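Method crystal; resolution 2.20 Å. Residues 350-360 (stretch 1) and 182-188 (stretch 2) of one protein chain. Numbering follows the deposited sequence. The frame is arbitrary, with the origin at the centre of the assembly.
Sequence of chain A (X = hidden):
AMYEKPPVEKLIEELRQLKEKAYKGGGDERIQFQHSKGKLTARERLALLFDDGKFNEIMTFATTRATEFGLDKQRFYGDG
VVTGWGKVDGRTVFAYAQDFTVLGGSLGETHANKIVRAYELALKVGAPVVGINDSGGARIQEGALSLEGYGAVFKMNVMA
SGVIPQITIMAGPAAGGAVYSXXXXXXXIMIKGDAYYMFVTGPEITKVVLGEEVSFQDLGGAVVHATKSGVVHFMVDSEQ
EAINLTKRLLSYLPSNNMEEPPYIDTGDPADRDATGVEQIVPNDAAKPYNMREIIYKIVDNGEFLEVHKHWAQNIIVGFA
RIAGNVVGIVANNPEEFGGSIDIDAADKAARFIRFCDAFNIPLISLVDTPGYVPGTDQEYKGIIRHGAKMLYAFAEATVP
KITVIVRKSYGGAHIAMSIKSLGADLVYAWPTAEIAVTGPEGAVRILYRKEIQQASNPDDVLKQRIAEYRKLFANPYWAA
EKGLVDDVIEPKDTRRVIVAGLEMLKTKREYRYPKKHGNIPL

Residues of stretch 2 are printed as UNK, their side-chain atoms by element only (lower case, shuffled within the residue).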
# COMPACT_ATOMS: atom_id res chain seq x y z
N ALA A 350 -1.29 18.16 26.25
CA ALA A 350 -0.97 16.95 25.50
C ALA A 350 -2.15 16.35 24.74
O ALA A 350 -2.05 16.06 23.56
CB ALA A 350 -0.35 15.92 26.42
N ARG A 351 -3.28 16.20 25.43
CA ARG A 351 -4.49 15.63 24.81
C ARG A 351 -4.98 16.55 23.70
O ARG A 351 -5.44 16.10 22.65
CB ARG A 351 -5.58 15.45 25.87
CG ARG A 351 -6.35 14.12 25.80
CD ARG A 351 -7.31 14.09 24.65
NE ARG A 351 -8.11 12.86 24.56
CZ ARG A 351 -9.27 12.64 25.19
NH1 ARG A 351 -9.80 13.54 26.01
NH2 ARG A 351 -9.93 11.52 24.94
N PHE A 352 -4.90 17.85 23.95
CA PHE A 352 -5.32 18.84 22.96
C PHE A 352 -4.49 18.77 21.67
O PHE A 352 -5.04 18.73 20.57
CB PHE A 352 -5.21 20.26 23.52
CG PHE A 352 -5.59 21.34 22.52
CD1 PHE A 352 -6.93 21.55 22.19
CD2 PHE A 352 -4.63 22.16 21.95
CE1 PHE A 352 -7.30 22.56 21.29
CE2 PHE A 352 -4.99 23.18 21.05
CZ PHE A 352 -6.32 23.38 20.72
N ILE A 353 -3.16 18.75 21.77
CA ILE A 353 -2.41 18.72 20.53
C ILE A 353 -2.62 17.43 19.71
O ILE A 353 -2.71 17.48 18.48
CB ILE A 353 -0.89 18.98 20.73
CG1 ILE A 353 -0.23 17.81 21.43
CG2 ILE A 353 -0.68 20.26 21.59
CD1 ILE A 353 0.04 18.10 22.90
N ARG A 354 -2.73 16.29 20.39
CA ARG A 354 -2.95 15.03 19.69
C ARG A 354 -4.25 15.10 18.90
O ARG A 354 -4.30 14.67 17.74
CB ARG A 354 -2.99 13.86 20.68
CG ARG A 354 -1.70 13.69 21.49
CD ARG A 354 -1.66 12.31 22.14
NE ARG A 354 -1.27 11.27 21.19
CZ ARG A 354 -1.85 10.08 21.11
NH1 ARG A 354 -2.86 9.78 21.91
NH2 ARG A 354 -1.39 9.18 20.26
N PHE A 355 -5.30 15.65 19.52
CA PHE A 355 -6.58 15.77 18.83
C PHE A 355 -6.43 16.64 17.58
O PHE A 355 -6.88 16.25 16.50
CB PHE A 355 -7.66 16.40 19.72
CG PHE A 355 -8.95 16.67 19.00
CD1 PHE A 355 -9.93 15.69 18.90
CD2 PHE A 355 -9.14 17.87 18.31
CE1 PHE A 355 -11.06 15.90 18.12
CE2 PHE A 355 -10.26 18.09 17.54
CZ PHE A 355 -11.23 17.09 17.44
N CYS A 356 -5.81 17.81 17.73
CA CYS A 356 -5.60 18.70 16.59
C CYS A 356 -4.82 17.96 15.52
O CYS A 356 -5.16 18.03 14.33
CB CYS A 356 -4.84 19.96 17.01
SG CYS A 356 -5.81 21.10 18.06
N ASP A 357 -3.79 17.24 15.93
CA ASP A 357 -2.98 16.50 14.97
C ASP A 357 -3.82 15.47 14.23
O ASP A 357 -3.77 15.39 13.00
CB ASP A 357 -1.81 15.78 15.64
CG ASP A 357 -0.92 15.08 14.63
OD1 ASP A 357 -0.42 15.77 13.71
OD2 ASP A 357 -0.72 13.85 14.74
N ALA A 358 -4.57 14.67 14.97
CA ALA A 358 -5.40 13.63 14.36
C ALA A 358 -6.35 14.23 13.33
O ALA A 358 -6.62 13.62 12.30
CB ALA A 358 -6.19 12.89 15.44
N PHE A 359 -6.85 15.42 13.61
CA PHE A 359 -7.79 16.03 12.69
C PHE A 359 -7.27 17.17 11.82
O PHE A 359 -8.03 18.04 11.38
CB PHE A 359 -9.04 16.42 13.47
CG PHE A 359 -9.80 15.23 14.01
CD1 PHE A 359 -9.69 14.85 15.34
CD2 PHE A 359 -10.58 14.45 13.15
CE1 PHE A 359 -10.35 13.73 15.81
CE2 PHE A 359 -11.25 13.31 13.62
CZ PHE A 359 -11.13 12.95 14.95
N ASN A 360 -5.97 17.15 11.56
CA ASN A 360 -5.31 18.12 10.67
C ASN A 360 -5.43 19.60 11.00
O ASN A 360 -5.51 20.45 10.10
CB ASN A 360 -5.79 17.86 9.25
CG ASN A 360 -5.87 16.38 8.96
OD1 ASN A 360 -4.93 15.65 9.24
ND2 ASN A 360 -7.01 15.93 8.43
N UNK A 182 -18.45 8.75 27.29
CA UNK A 182 -18.12 10.17 27.21
C UNK A 182 -16.61 10.41 27.41
O UNK A 182 -16.01 11.25 26.75
c UNK A 182 -19.63 8.54 28.16
c UNK A 182 -18.97 10.78 28.33
c UNK A 182 -20.21 9.94 28.27
N UNK A 183 -16.02 9.65 28.33
CA UNK A 183 -14.59 9.79 28.61
C UNK A 183 -13.79 9.48 27.35
O UNK A 183 -12.77 10.12 27.07
c UNK A 183 -14.18 8.85 29.74
N UNK A 184 -14.27 8.49 26.60
CA UNK A 184 -13.61 8.06 25.38
C UNK A 184 -13.81 8.98 24.18
O UNK A 184 -13.10 8.85 23.19
c UNK A 184 -12.07 5.34 25.90
c UNK A 184 -14.28 4.19 25.58
c UNK A 184 -13.59 5.50 25.97
c UNK A 184 -14.04 6.63 25.04
N UNK A 185 -14.78 9.90 24.24
CA UNK A 185 -14.98 10.82 23.11
C UNK A 185 -13.96 11.98 23.25
O UNK A 185 -13.27 12.07 24.27
c UNK A 185 -17.44 10.23 22.95
c UNK A 185 -16.42 11.37 23.07
o UNK A 185 -16.68 12.12 24.27
N UNK A 186 -13.87 12.85 22.25
CA UNK A 186 -12.89 13.94 22.30
C UNK A 186 -13.20 15.13 23.21
O UNK A 186 -12.31 15.68 23.84
c UNK A 186 -12.29 13.32 19.91
o UNK A 186 -12.96 13.22 18.86
o UNK A 186 -11.34 12.54 20.18
c UNK A 186 -12.62 14.45 20.88
N UNK A 187 -14.47 15.53 23.27
CA UNK A 187 -14.87 16.66 24.10
C UNK A 187 -16.15 16.36 24.86
O UNK A 187 -17.08 15.78 24.32
c UNK A 187 -11.74 19.18 20.94
c UNK A 187 -11.87 19.58 22.26
c UNK A 187 -13.82 17.99 21.10
c UNK A 187 -12.72 18.39 20.36
c UNK A 187 -15.15 17.91 23.23
c UNK A 187 -12.98 19.18 23.00
c UNK A 187 -13.97 18.38 22.43
N UNK A 188 -16.17 16.77 26.13
CA UNK A 188 -17.35 16.60 26.95
C UNK A 188 -17.87 17.99 27.33
O UNK A 188 -17.20 18.76 28.01
c UNK A 188 -16.48 13.51 29.17
c UNK A 188 -17.06 15.81 28.25
c UNK A 188 -16.75 14.34 27.93
c UNK A 188 -18.28 15.86 29.15
O HOH W 1 -12.84 12.87 26.96

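Position 182 carries three side-chain carbons that close a ring onto its own backbone N, a connection made by proline alone among the standard residues. It lies out of reach of stretch 1. The residue is Pro182.

Position 183 has a single side-chain carbon, CB, and so is Ala183. The CA-to-CB bond points sideways, and CB of Ala183 stays 6.9 Å from NH2 of Arg351, so the contact comes from the backbone: O of Ala183 lies 3.8 Å from NH2 of Arg351, at the edge of the guanidinium and near its plane.

Position 184 shows four carbons in a chain that forks at the second, the pattern of leucine rather than isoleucine, which forks at the first. The CA-to-CB bond of Leu184 points away from stretch 1.

At position 185, CB bears one oxygen and one carbon, which identifies Thr185. Its CA-to-CB bond also points away from stretch 1, and OG1 of Thr185 donates a hydrogen bond to O of Pro182 at 2.7 Å, although the position of OG1 is less certain. Backbone N of Thr185 donates to O of Pro182 at 3.1 Å. O of Thr185, by contrast, approaches NH2 of Arg351 to 3.5 Å.

Position 186 has two carbons, the second carrying two oxygens: a short carboxylate, hence Asp186. Its CG sits 3.4 Å from CE1 of Phe355, at the ring edge and near the ring plane, while OD2 comes within 4.0 Å of CE1 of Phe359. Both carboxylate oxygens are hydrogen-bonded elsewhere in the structure.

Position 187 has one carbon followed by a six-carbon ring without a hydroxyl, so it is Phe187. Although the CA-to-CB bond points sideways, the end of the side chain comes nearer, bringing CE2 of Phe187 to 3.5 Å from CZ of Phe355. The ring centroids are 4.8 Å apart and the planes meet at 72°, an edge-to-face pair in which Phe187 presents its edge to the face of Phe355.

Position 188 has four carbons, forked at the first, with one arm two carbons long. This is Ile188, which makes no contact with stretch 1.

The contact buries 292 Å², both sides summed, and combines two modes. The CA-to-CB bonds of Arg351 and Phe355, one helical turn apart, both point toward stretch 2. Phe355 meets Phe187 with its face and Asp186 with its edge, whereas Arg351 reaches backbone carbonyls. Water 1 connects the polar part: it donates to O of Ala183 and O of Thr185, each 2.8 Å from the water O, and accepts from NH1 of Arg351, 3.3 Å from that same O.

Stretch 2 182-188: PALTDFI
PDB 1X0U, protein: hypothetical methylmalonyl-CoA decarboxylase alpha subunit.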